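Local atomic coordinates of Dot/Icm T4SS effector (Legionella pneumophila subsp. pneumophila, PDB entry 4HFV), a protein that is of unknown molecular function but is a putative effector of the Dot/Icm type IV secretion system of an intracellular bacterial pathogen. Residues L54-T59 with P153-Y159; K73-L77 with D125-L130; R85-A89 with S100-K104. One frame throughout, in Å; residues are numbered along the deposited sequence.

How the interactions relate
Two of the three contacts join helix to helix and the third joins a loop to a helix, and they illustrate how long-range closures can enclose one another without crossing. From the N terminus, helix 49-64 supplies 54-59 and helix 70-90 then supplies both 73-77 and 85-89. The first closure is interaction 3, where 100-104 at the start of helix 101-109 returns to 85-89. Interaction 2 encloses it as helix 120-136 meets 73-77, and interaction 1 encloses both when the loop before helix 161-188 reaches 54-59. Helix 49-64 also bridges the set: Leu56 CD1 packs 3.8 Å from Phe102 CZ of interaction 3, and Thr59 CG2 touches Val76 of interaction 2.

Interaction 1: residues L54-T59 with P153-Y159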
ATOM      1  N   LEU A  54      15.837  -4.861  21.806  1.00 15.07           N
ATOM      2  CA  LEU A  54      14.998  -6.059  21.908  1.00 11.43           C
ATOM      3  C   LEU A  54      14.275  -6.361  20.593  1.00 10.41           C
ATOM      4  O   LEU A  54      14.167  -7.525  20.164  1.00 10.48           O
ATOM      5  CB  LEU A  54      14.024  -5.960  23.102  1.00 11.95           C
ATOM      6  CG  LEU A  54      14.698  -5.924  24.492  1.00 18.86           C
ATOM      7  CD1 LEU A  54      13.671  -5.613  25.598  1.00 21.13           C
ATOM      8  CD2 LEU A  54      15.327  -7.256  24.728  1.00 31.37           C
ATOM      9  N   VAL A  55      13.861  -5.325  19.888  1.00 12.14           N
ATOM     10  CA  VAL A  55      13.242  -5.560  18.582  1.00 15.18           C
ATOM     11  C   VAL A  55      14.212  -6.125  17.569  1.00 12.50           C
ATOM     12  O   VAL A  55      13.888  -7.074  16.846  1.00 13.39           O
ATOM     13  CB  VAL A  55      12.602  -4.300  18.065  1.00 12.23           C
ATOM     14  CG1 VAL A  55      12.254  -4.472  16.602  1.00 17.35           C
ATOM     15  CG2 VAL A  55      11.346  -4.061  18.913  1.00 11.05           C
ATOM     16  N   LEU A  56      15.442  -5.597  17.565  1.00 12.64           N
ATOM     17  CA  LEU A  56      16.489  -6.142  16.709  1.00  7.33           C
ATOM     18  C   LEU A  56      16.783  -7.599  17.037  1.00 12.33           C
ATOM     19  O   LEU A  56      16.854  -8.426  16.139  1.00 11.01           O
ATOM     20  CB  LEU A  56      17.793  -5.335  16.837  1.00  9.54           C
ATOM     21  CG  LEU A  56      17.813  -4.025  16.062  1.00 11.25           C
ATOM     22  CD1 LEU A  56      18.948  -3.054  16.573  1.00 16.00           C
ATOM     23  CD2 LEU A  56      18.032  -4.428  14.632  1.00 11.34           C
ATOM     24  N   LEU A  57      16.961  -7.910  18.317  1.00 13.66           N
ATOM     25  CA  LEU A  57      17.221  -9.272  18.735  1.00 17.03           C
ATOM     26  C   LEU A  57      16.030 -10.206  18.501  1.00 10.49           C
ATOM     27  O   LEU A  57      16.224 -11.396  18.177  1.00 14.06           O
ATOM     28  CB  LEU A  57      17.684  -9.318  20.209  1.00 16.55           C
ATOM     29  CG  LEU A  57      19.043  -8.660  20.557  1.00 13.57           C
ATOM     30  CD1 LEU A  57      19.309  -8.621  22.090  1.00 13.34           C
ATOM     31  CD2 LEU A  57      20.128  -9.364  19.869  1.00 17.78           C
ATOM     32  N   LYS A  58      14.804  -9.756  18.729  1.00 15.70           N
ATOM     33  CA  LYS A  58      13.657 -10.626  18.444  1.00 15.70           C
ATOM     34  C   LYS A  58      13.551 -10.882  16.934  1.00 10.71           C
ATOM     35  O   LYS A  58      13.267 -12.002  16.493  1.00 12.70           O
ATOM     36  CB  LYS A  58      12.340 -10.043  18.942  1.00 13.10           C
ATOM     37  CG  LYS A  58      11.160 -10.912  18.707  1.00 11.65           C
ATOM     38  CD  LYS A  58      11.211 -12.264  19.422  1.00 15.43           C
ATOM     39  CE  LYS A  58      11.372 -12.094  20.917  1.00 24.44           C
ATOM     40  NZ  LYS A  58      11.319 -13.434  21.602  1.00 27.84           N
ATOM     41  N   THR A  59      13.802  -9.848  16.163  1.00  9.56           N
ATOM     42  CA  THR A  59      13.781  -9.963  14.699  1.00 12.63           C
ATOM     43  C   THR A  59      14.791 -11.011  14.274  1.00 12.92           C
ATOM     44  O   THR A  59      14.463 -11.909  13.506  1.00 15.74           O
ATOM     45  CB  THR A  59      13.966  -8.576  14.029  1.00 14.19           C
ATOM     46  OG1 THR A  59      12.781  -7.818  14.244  1.00 13.12           O
ATOM     47  CG2 THR A  59      14.242  -8.649  12.541  1.00 10.56           C
ATOM     48  N   PRO A 153       5.350 -12.120  19.853  1.00 16.63           N
ATOM     49  CA  PRO A 153       6.795 -11.996  20.109  1.00 16.22           C
ATOM     50  C   PRO A 153       7.246 -10.523  20.245  1.00 22.99           C
ATOM     51  O   PRO A 153       8.288 -10.234  20.847  1.00 17.54           O
ATOM     52  CB  PRO A 153       7.414 -12.642  18.867  1.00 15.73           C
ATOM     53  CG  PRO A 153       6.283 -12.629  17.785  1.00 22.72           C
ATOM     54  CD  PRO A 153       5.046 -12.797  18.570  1.00 14.62           C
ATOM     55  N   PHE A 154       6.485  -9.594  19.665  1.00 13.15           N
ATOM     56  CA  PHE A 154       6.859  -8.186  19.705  1.00 12.63           C
ATOM     57  C   PHE A 154       6.154  -7.368  20.782  1.00 20.42           C
ATOM     58  O   PHE A 154       6.219  -6.140  20.753  1.00 19.35           O
ATOM     59  CB  PHE A 154       6.717  -7.527  18.326  1.00 12.13           C
ATOM     60  CG  PHE A 154       7.745  -7.979  17.346  1.00 12.46           C
ATOM     61  CD1 PHE A 154       7.453  -8.959  16.417  1.00 17.17           C
ATOM     62  CD2 PHE A 154       9.052  -7.474  17.413  1.00 16.39           C
ATOM     63  CE1 PHE A 154       8.406  -9.421  15.533  1.00 21.60           C
ATOM     64  CE2 PHE A 154      10.022  -7.924  16.527  1.00 13.11           C
ATOM     65  CZ  PHE A 154       9.708  -8.898  15.582  1.00 15.12           C
ATOM     66  N   ALA A 155       5.503  -8.040  21.731  1.00 20.63           N
ATOM     67  CA  ALA A 155       4.965  -7.369  22.910  1.00 27.15           C
ATOM     68  C   ALA A 155       6.129  -7.087  23.883  1.00 26.96           C
ATOM     69  O   ALA A 155       6.362  -7.790  24.839  1.00 26.38           O
ATOM     70  CB  ALA A 155       3.865  -8.224  23.576  1.00 28.33           C
ATOM     71  N   ILE A 156       6.845  -6.022  23.588  1.00 27.29           N
ATOM     72  CA  ILE A 156       8.086  -5.680  24.230  1.00 25.03           C
ATOM     73  C   ILE A 156       7.809  -4.352  24.912  1.00 30.13           C
ATOM     74  O   ILE A 156       7.131  -3.455  24.330  1.00 17.17           O
ATOM     75  CB  ILE A 156       9.173  -5.524  23.153  1.00 12.43           C
ATOM     76  CG1 ILE A 156       9.530  -6.882  22.538  1.00 18.65           C
ATOM     77  CG2 ILE A 156      10.440  -4.779  23.712  1.00 20.40           C
ATOM     78  CD1 ILE A 156      10.314  -6.757  21.136  1.00 14.70           C
ATOM     79  N   LYS A 157       8.309  -4.220  26.138  1.00 26.82           N
ATOM     80  CA  LYS A 157       8.030  -3.039  26.915  1.00 30.68           C
ATOM     81  C   LYS A 157       8.545  -1.807  26.190  1.00 13.85           C
ATOM     82  O   LYS A 157       9.687  -1.798  25.664  1.00 19.18           O
ATOM     83  CB  LYS A 157       8.657  -3.138  28.296  1.00 43.24           C
ATOM     84  CG  LYS A 157       8.078  -2.154  29.314  1.00 53.49           C
ATOM     85  CD  LYS A 157       8.751  -2.293  30.688  1.00 59.35           C
ATOM     86  CE  LYS A 157      10.227  -1.906  30.627  1.00 67.19           C
ATOM     87  NZ  LYS A 157      10.957  -2.171  31.906  1.00 75.08           N
ATOM     88  N   HIS A 158       7.698  -0.782  26.203  1.00 23.83           N
ATOM     89  CA  HIS A 158       7.990   0.545  25.677  1.00 25.11           C
ATOM     90  C   HIS A 158       8.122   0.501  24.191  1.00 24.92           C
ATOM     91  O   HIS A 158       8.753   1.374  23.579  1.00 24.65           O
ATOM     92  CB  HIS A 158       9.251   1.129  26.348  1.00 26.86           C
ATOM     93  CG  HIS A 158       9.052   1.386  27.799  1.00 34.01           C
ATOM     94  ND1 HIS A 158       7.851   1.841  28.306  1.00 40.70           N
ATOM     95  CD2 HIS A 158       9.859   1.182  28.863  1.00 36.08           C
ATOM     96  CE1 HIS A 158       7.938   1.929  29.619  1.00 32.53           C
ATOM     97  NE2 HIS A 158       9.148   1.543  29.982  1.00 36.99           N
ATOM     98  N   TYR A 159       7.512  -0.530  23.618  1.00 21.48           N
ATOM     99  CA  TYR A 159       7.463  -0.689  22.177  1.00 17.05           C
ATOM    100  C   TYR A 159       6.021  -1.010  21.714  1.00 20.52           C
ATOM    101  O   TYR A 159       5.338  -1.829  22.323  1.00 14.85           O
ATOM    102  CB  TYR A 159       8.417  -1.796  21.740  1.00 14.34           C
ATOM    103  CG  TYR A 159       8.401  -2.032  20.261  1.00 14.76           C
ATOM    104  CD1 TYR A 159       8.858  -1.074  19.374  1.00 16.82           C
ATOM    105  CD2 TYR A 159       7.913  -3.229  19.738  1.00 16.29           C
ATOM    106  CE1 TYR A 159       8.809  -1.301  17.984  1.00 17.91           C
ATOM    107  CE2 TYR A 159       7.888  -3.468  18.391  1.00 15.22           C
ATOM    108  CZ  TYR A 159       8.339  -2.500  17.506  1.00 12.50           C
ATOM    109  OH  TYR A 159       8.265  -2.790  16.148  1.00 13.21           O
TER
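Two CH-pi contacts, Lys58 over Phe154 and Val55 over Tyr159, dock the loop before helix 161-188 onto helix 49-64. Val55 CG2 sits almost exactly above the middle of the Tyr159 ring, 3.5 Å from its centroid and 8° off the normal. Lys58 CG lies over a face of Phe154 at 4.1 Å from the ring centroid, displaced toward the rim. With CG anti to the backbone N (chi1 -178°), the lysine chain bends twice beyond it and carries CE to 3.6 Å from Pro153 O, while NZ goes on to a salt bridge with Glu61. Ile156 to Tyr159 form a type II beta turn, and the residues at its two ends both meet Val55 CG2. Ile156 divides its branches: CD1 reaches Val55 CG2 at 3.6 Å, and CG2 rests 3.8 Å from Leu54 CB. The edge of Phe154 faces polar atoms instead. Thr59 OG1 is 3.5 Å from Phe154 CZ, and Val55 O lies in the ring plane. This carbonyl is gripped twice from opposite faces, by Thr59 N and by Thr59 OG1, whose 2.9 Å bond to Val55 O arrives 35° above the carbonyl plane. Phe133 and Leu134 of helix 120-136 also pack on Phe154, and Tyr159 OH is hydrogen-bonded to Asp164.

Interaction 2: residues K73-L77 with D125-L130; sequences KARVL and DMYSAL
Arg75 lays the aliphatic part of its side chain across Ala129, a small residue facing helix 70-90 from helix 120-136. Arg75 CB is still 4.6 Å from Ala129 CB. One bond further, Arg75 CG closes to 3.8 Å from that methyl and also comes within 4.2 Å of CA of Met126, a selenomethionine. Arg75 CD keeps touch with Ala129 CB and lies 3.8 Å from Asp125 O. There the chain turns (chi3 -59°), and the guanidinium ends in a salt bridge from NH1 to Glu71 on its own helix. Asp125 does not receive it; its OD1 pairs with Arg145 of the second subunit. Beside the arginine, Val76 directs its two methyls to the neighbouring Leu130 and Ala129: CG1 meets Leu130 CD1 at 4.1 Å, the two side chains crossing at about a right angle, and CG2 approaches Ala129 O at 4.1 Å. The local axes pass 8.5 Å apart at 96°. This near-perpendicular crossing, with alanine where the helices meet, lies in the helical body beside the succinate site: the side chain of Asp125 is about 6 Å from that of Arg176, a succinate-binding residue, though no succinate is bound to this chain.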
ATOM      1  N   LYS A  73      15.617 -12.805   4.235  1.00 21.16           N
ATOM      2  CA  LYS A  73      16.137 -12.573   5.584  1.00 25.21           C
ATOM      3  C   LYS A  73      16.977 -11.293   5.621  1.00 18.23           C
ATOM      4  O   LYS A  73      16.812 -10.431   6.492  1.00 13.95           O
ATOM      5  CB  LYS A  73      16.986 -13.757   6.058  1.00 20.65           C
ATOM      6  CG  LYS A  73      16.219 -15.021   6.365  1.00 26.16           C
ATOM      7  CD  LYS A  73      17.162 -16.179   6.607  1.00 32.17           C
ATOM      8  CE  LYS A  73      17.780 -16.130   7.974  1.00 31.18           C
ATOM      9  NZ  LYS A  73      18.822 -17.215   8.099  1.00 31.74           N
ATOM     10  N   ALA A  74      17.859 -11.132   4.649  1.00 16.14           N
ATOM     11  CA  ALA A  74      18.692  -9.924   4.638  1.00 14.98           C
ATOM     12  C   ALA A  74      17.851  -8.662   4.479  1.00 14.22           C
ATOM     13  O   ALA A  74      18.066  -7.610   5.155  1.00 13.09           O
ATOM     14  CB  ALA A  74      19.772 -10.031   3.538  1.00 16.03           C
ATOM     15  N   ARG A  75      16.878  -8.720   3.568  1.00 16.82           N
ATOM     16  CA  ARG A  75      16.043  -7.541   3.326  1.00 19.76           C
ATOM     17  C   ARG A  75      15.334  -7.086   4.596  1.00 16.05           C
ATOM     18  O   ARG A  75      15.330  -5.893   4.923  1.00 12.23           O
ATOM     19  CB  ARG A  75      15.029  -7.780   2.203  1.00 15.46           C
ATOM     20  CG  ARG A  75      14.295  -6.470   1.831  1.00 14.97           C
ATOM     21  CD  ARG A  75      13.522  -6.550   0.498  1.00 21.48           C
ATOM     22  NE  ARG A  75      14.388  -6.864  -0.639  1.00 20.57           N
ATOM     23  CZ  ARG A  75      14.507  -8.072  -1.197  1.00 20.50           C
ATOM     24  NH1 ARG A  75      15.344  -8.224  -2.225  1.00 32.54           N
ATOM     25  NH2 ARG A  75      13.811  -9.123  -0.742  1.00 24.23           N
ATOM     26  N   VAL A  76      14.766  -8.035   5.340  1.00 13.25           N
ATOM     27  CA  VAL A  76      14.161  -7.684   6.614  1.00 12.25           C
ATOM     28  C   VAL A  76      15.129  -7.069   7.614  1.00 13.81           C
ATOM     29  O   VAL A  76      14.833  -5.999   8.207  1.00 13.61           O
ATOM     30  CB  VAL A  76      13.409  -8.854   7.249  1.00 18.35           C
ATOM     31  CG1 VAL A  76      12.849  -8.454   8.630  1.00 18.07           C
ATOM     32  CG2 VAL A  76      12.242  -9.312   6.304  1.00 17.87           C
ATOM     33  N   LEU A  77      16.270  -7.714   7.849  1.00 15.68           N
ATOM     34  CA  LEU A  77      17.196  -7.197   8.863  1.00 11.18           C
ATOM     35  C   LEU A  77      17.797  -5.850   8.428  1.00 12.32           C
ATOM     36  O   LEU A  77      17.873  -4.939   9.232  1.00 10.53           O
ATOM     37  CB  LEU A  77      18.259  -8.233   9.253  1.00 11.03           C
ATOM     38  CG  LEU A  77      19.131  -7.899  10.472  1.00 10.36           C
ATOM     39  CD1 LEU A  77      18.324  -7.632  11.782  1.00 12.48           C
ATOM     40  CD2 LEU A  77      20.156  -8.995  10.716  1.00 16.24           C
ATOM     41  N   ASP A 125      10.903  -1.016  -1.055  1.00 16.92           N
ATOM     42  CA  ASP A 125      11.025  -2.485  -0.964  1.00 19.89           C
ATOM     43  C   ASP A 125      11.403  -2.933   0.469  1.00 19.68           C
ATOM     44  O   ASP A 125      10.823  -3.891   1.017  1.00 14.91           O
ATOM     45  CB  ASP A 125      12.053  -2.990  -1.983  1.00 22.59           C
ATOM     46  CG  ASP A 125      11.642  -2.715  -3.428  1.00 27.71           C
ATOM     47  OD1 ASP A 125      10.440  -2.486  -3.701  1.00 26.14           O
ATOM     48  OD2 ASP A 125      12.532  -2.715  -4.296  1.00 34.37           O
HETATM   49  N   MSE A 126      12.380  -2.252   1.080  1.00 18.34           N
HETATM   50  CA  MSE A 126      12.793  -2.602   2.425  1.00 14.59           C
HETATM   51  C   MSE A 126      11.691  -2.447   3.457  1.00 16.06           C
HETATM   52  O   MSE A 126      11.414  -3.394   4.230  1.00 11.82           O
HETATM   53  CB  MSE A 126      14.045  -1.792   2.831  1.00 14.31           C
HETATM   54  CG  MSE A 126      15.220  -2.097   1.894  1.00 25.78           C
HETATM   55 SE   MSE A 126      16.706  -0.817   2.029  0.60 27.69          SE
HETATM   56  CE  MSE A 126      16.988  -1.417   3.773  1.00 13.28           C
ATOM     57  N   TYR A 127      11.087  -1.261   3.523  1.00 14.64           N
ATOM     58  CA  TYR A 127      10.085  -1.023   4.546  1.00 10.83           C
ATOM     59  C   TYR A 127       8.837  -1.882   4.314  1.00 13.62           C
ATOM     60  O   TYR A 127       8.162  -2.278   5.272  1.00 13.47           O
ATOM     61  CB  TYR A 127       9.641   0.434   4.603  1.00 10.70           C
ATOM     62  CG  TYR A 127      10.697   1.408   5.092  1.00 15.80           C
ATOM     63  CD1 TYR A 127      11.666   1.030   6.007  1.00 25.42           C
ATOM     64  CD2 TYR A 127      10.698   2.727   4.637  1.00 18.26           C
ATOM     65  CE1 TYR A 127      12.618   1.932   6.441  1.00 22.24           C
ATOM     66  CE2 TYR A 127      11.631   3.634   5.067  1.00 17.42           C
ATOM     67  CZ  TYR A 127      12.589   3.227   5.978  1.00 18.27           C
ATOM     68  OH  TYR A 127      13.524   4.136   6.425  1.00 25.75           O
ATOM     69  N   SER A 128       8.519  -2.152   3.063  0.64 16.15           N
ATOM     70  CA  SER A 128       7.402  -3.030   2.784  0.64 13.63           C
ATOM     71  C   SER A 128       7.686  -4.433   3.345  0.64 12.69           C
ATOM     72  O   SER A 128       6.834  -5.047   4.012  0.64 12.96           O
ATOM     73  CB  SER A 128       7.102  -3.043   1.278  0.64 19.17           C
ATOM     74  OG  SER A 128       6.034  -3.899   0.979  0.64 19.68           O
ATOM     75  N   ALA A 129       8.901  -4.935   3.100  1.00 13.18           N
ATOM     76  CA  ALA A 129       9.268  -6.271   3.560  1.00 17.47           C
ATOM     77  C   ALA A 129       9.248  -6.301   5.080  1.00 13.08           C
ATOM     78  O   ALA A 129       8.773  -7.269   5.675  1.00 13.76           O
ATOM     79  CB  ALA A 129      10.660  -6.723   3.007  1.00 16.50           C
ATOM     80  N   LEU A 130       9.732  -5.227   5.709  1.00 10.67           N
ATOM     81  CA  LEU A 130       9.711  -5.139   7.151  1.00 12.13           C
ATOM     82  C   LEU A 130       8.287  -5.099   7.701  1.00 10.79           C
ATOM     83  O   LEU A 130       7.941  -5.838   8.640  1.00 14.45           O
ATOM     84  CB  LEU A 130      10.475  -3.902   7.608  1.00  9.53           C
ATOM     85  CG  LEU A 130      10.610  -3.652   9.108  1.00 14.57           C
ATOM     86  CD1 LEU A 130      11.192  -4.843   9.826  1.00 20.58           C
ATOM     87  CD2 LEU A 130      11.545  -2.413   9.339  1.00 15.50           C
TER

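Interaction 3: residues R85-A89 with S100-K104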
ATOM      1  N   ARG A  85      18.065   3.156  12.726  1.00  9.13           N
ATOM      2  CA  ARG A  85      19.032   4.248  12.484  1.00  8.43           C
ATOM      3  C   ARG A  85      18.305   5.585  12.213  1.00 11.94           C
ATOM      4  O   ARG A  85      18.627   6.629  12.787  1.00 11.21           O
ATOM      5  CB  ARG A  85      19.929   3.900  11.280  1.00 11.09           C
ATOM      6  CG  ARG A  85      21.001   4.946  10.900  1.00 10.97           C
ATOM      7  CD  ARG A  85      21.980   4.383   9.866  1.00 17.85           C
ATOM      8  NE  ARG A  85      22.966   5.359   9.375  1.00 16.71           N
ATOM      9  CZ  ARG A  85      22.726   6.248   8.417  1.00 18.15           C
ATOM     10  NH1 ARG A  85      21.544   6.284   7.854  1.00 14.57           N
ATOM     11  NH2 ARG A  85      23.677   7.078   7.986  1.00 15.64           N
ATOM     12  N   ASP A  86      17.301   5.567  11.341  1.00 14.39           N
ATOM     13  CA  ASP A  86      16.585   6.788  11.024  1.00 12.28           C
ATOM     14  C   ASP A  86      15.828   7.351  12.248  1.00 15.56           C
ATOM     15  O   ASP A  86      15.746   8.567  12.476  1.00 13.39           O
ATOM     16  CB  ASP A  86      15.604   6.488   9.899  1.00 13.87           C
ATOM     17  CG  ASP A  86      14.980   7.747   9.334  1.00 19.10           C
ATOM     18  OD1 ASP A  86      15.723   8.544   8.764  1.00 20.50           O
ATOM     19  OD2 ASP A  86      13.749   7.924   9.459  1.00 21.84           O
ATOM     20  N   GLN A  87      15.299   6.447  13.041  1.00  8.64           N
ATOM     21  CA  GLN A  87      14.603   6.808  14.268  1.00 13.34           C
ATOM     22  C   GLN A  87      15.521   7.545  15.246  1.00 13.51           C
ATOM     23  O   GLN A  87      15.128   8.522  15.893  1.00 14.60           O
ATOM     24  CB  GLN A  87      13.984   5.577  14.889  1.00 15.91           C
ATOM     25  CG  GLN A  87      12.712   5.156  14.124  1.00 13.57           C
ATOM     26  CD  GLN A  87      11.964   3.986  14.711  1.00 21.80           C
ATOM     27  OE1 GLN A  87      12.537   2.962  15.040  1.00 19.97           O
ATOM     28  NE2 GLN A  87      10.626   4.127  14.798  1.00 32.24           N
ATOM     29  N   ILE A  88      16.764   7.106  15.319  1.00 13.55           N
ATOM     30  CA  ILE A  88      17.758   7.782  16.148  1.00 15.99           C
ATOM     31  C   ILE A  88      18.138   9.135  15.555  1.00  7.50           C
ATOM     32  O   ILE A  88      18.243  10.117  16.277  1.00 16.36           O
ATOM     33  CB  ILE A  88      18.990   6.904  16.344  1.00 11.80           C
ATOM     34  CG1 ILE A  88      18.589   5.616  17.065  1.00  9.80           C
ATOM     35  CG2 ILE A  88      20.054   7.631  17.168  1.00  9.23           C
ATOM     36  CD1 ILE A  88      19.751   4.591  17.215  1.00 12.24           C
ATOM     37  N   ALA A  89      18.338   9.192  14.246  1.00 11.54           N
ATOM     38  CA  ALA A  89      18.629  10.462  13.608  1.00 13.52           C
ATOM     39  C   ALA A  89      17.528  11.504  13.896  1.00 17.40           C
ATOM     40  O   ALA A  89      17.819  12.710  14.107  1.00 16.36           O
ATOM     41  CB  ALA A  89      18.868  10.267  12.094  1.00 12.40           C
ATOM     42  N   SER A 100      25.856   9.557  18.641  1.00 13.27           N
ATOM     43  CA  SER A 100      25.436   8.249  19.170  1.00 13.31           C
ATOM     44  C   SER A 100      26.346   7.170  18.578  1.00 15.89           C
ATOM     45  O   SER A 100      26.390   6.978  17.351  1.00 15.46           O
ATOM     46  CB  SER A 100      23.955   7.982  18.794  1.00 15.43           C
ATOM     47  OG  SER A 100      23.659   6.589  18.770  1.00 15.53           O
ATOM     48  N   ASP A 101      27.113   6.505  19.431  1.00 17.17           N
ATOM     49  CA  ASP A 101      27.948   5.379  18.994  1.00 13.04           C
ATOM     50  C   ASP A 101      27.077   4.269  18.359  1.00 10.04           C
ATOM     51  O   ASP A 101      27.519   3.576  17.429  1.00 11.65           O
ATOM     52  CB  ASP A 101      28.772   4.794  20.165  1.00 16.69           C
ATOM     53  CG  ASP A 101      30.078   5.551  20.439  1.00 25.42           C
ATOM     54  OD1 ASP A 101      30.330   6.608  19.842  1.00 28.98           O
ATOM     55  OD2 ASP A 101      30.874   5.050  21.283  1.00 24.17           O
ATOM     56  N   PHE A 102      25.863   4.046  18.862  1.00 13.30           N
ATOM     57  CA  PHE A 102      25.010   2.987  18.290  1.00 14.08           C
ATOM     58  C   PHE A 102      24.561   3.368  16.891  1.00 14.38           C
ATOM     59  O   PHE A 102      24.548   2.526  15.960  1.00 12.39           O
ATOM     60  CB  PHE A 102      23.812   2.669  19.198  1.00 18.86           C
ATOM     61  CG  PHE A 102      23.106   1.385  18.854  1.00 18.88           C
ATOM     62  CD1 PHE A 102      23.772   0.158  18.940  1.00 16.84           C
ATOM     63  CD2 PHE A 102      21.758   1.398  18.502  1.00 12.74           C
ATOM     64  CE1 PHE A 102      23.098  -1.052  18.642  1.00  9.98           C
ATOM     65  CE2 PHE A 102      21.069   0.210  18.204  1.00 20.32           C
ATOM     66  CZ  PHE A 102      21.734  -1.023  18.271  1.00 10.87           C
ATOM     67  N   TYR A 103      24.244   4.645  16.716  1.00 13.52           N
ATOM     68  CA  TYR A 103      23.921   5.162  15.399  1.00 15.81           C
ATOM     69  C   TYR A 103      25.075   4.929  14.444  1.00 12.22           C
ATOM     70  O   TYR A 103      24.915   4.403  13.341  1.00 10.83           O
ATOM     71  CB  TYR A 103      23.617   6.662  15.469  1.00 10.27           C
ATOM     72  CG  TYR A 103      23.290   7.266  14.099  1.00 16.26           C
ATOM     73  CD1 TYR A 103      21.974   7.288  13.623  1.00  8.01           C
ATOM     74  CD2 TYR A 103      24.302   7.804  13.293  1.00 19.10           C
ATOM     75  CE1 TYR A 103      21.658   7.853  12.372  1.00 12.31           C
ATOM     76  CE2 TYR A 103      24.005   8.366  12.042  1.00 12.49           C
ATOM     77  CZ  TYR A 103      22.701   8.405  11.592  1.00 10.83           C
ATOM     78  OH  TYR A 103      22.413   8.940  10.372  1.00 17.79           O
ATOM     79  N   LYS A 104      26.271   5.321  14.872  1.00 10.61           N
ATOM     80  CA  LYS A 104      27.448   5.103  14.061  1.00 16.11           C
ATOM     81  C   LYS A 104      27.633   3.647  13.665  1.00 16.61           C
ATOM     82  O   LYS A 104      28.044   3.360  12.533  1.00 13.47           O
ATOM     83  CB  LYS A 104      28.694   5.563  14.787  1.00 12.22           C
ATOM     84  CG  LYS A 104      28.910   7.025  14.710  1.00 18.59           C
ATOM     85  CD  LYS A 104      30.416   7.383  14.882  1.00 29.13           C
ATOM     86  CE  LYS A 104      30.886   7.286  16.311  1.00 30.14           C
ATOM     87  NZ  LYS A 104      32.336   7.778  16.462  1.00 26.35           N
TER
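Flat groups dominate where Tyr103 meets Arg85. The Tyr103 hydroxyl lies over the centre of the Arg85 guanidinium, with OH 3.2 Å above its plane, and the ring and guanidinium planes are only 21° apart. Although Arg85 NH2 is 3.3 Å from Tyr103 OH, the angle is too poor for a hydrogen bond. The arginine chain, extended as far as NE, with chi1 at 180°, runs past the ring on its way there, and its CG presses to a tight 3.3 Å from Tyr103 CE1. Arg85 NE is hydrogen-bonded to Thr107 OG1 of helix 101-109, which helps to hold the guanidinium beside the tyrosine. A carbonyl meets the ring differently: Arg85 O lies in the ring plane, at the edge, 3.3 Å from Tyr103 CE1.

Helices 70-90 and 101-109 form a helix-loop-helix unit, and apolar contacts join its two arms. Ala89 CB approaches Tyr103 CE1 obliquely at 3.7 Å. Ile88 serves two aromatics with separate branches, CG2 reaching Tyr103 CD1 at 4.0 Å while CD1 meets the edge of Phe102 and comes 4.0 Å from its CD2.

Hydrogen bonding also marks the start of the second helix. Ser100 is its N-cap, and Tyr103 N donates to Ser100 OG over 2.9 Å at a fairly straight 162°. A citrate, probably from the crystallisation liquor, is also hydrogen-bonded to Ser100 OG and to Phe102 N, as suits an anion at a helix N terminus.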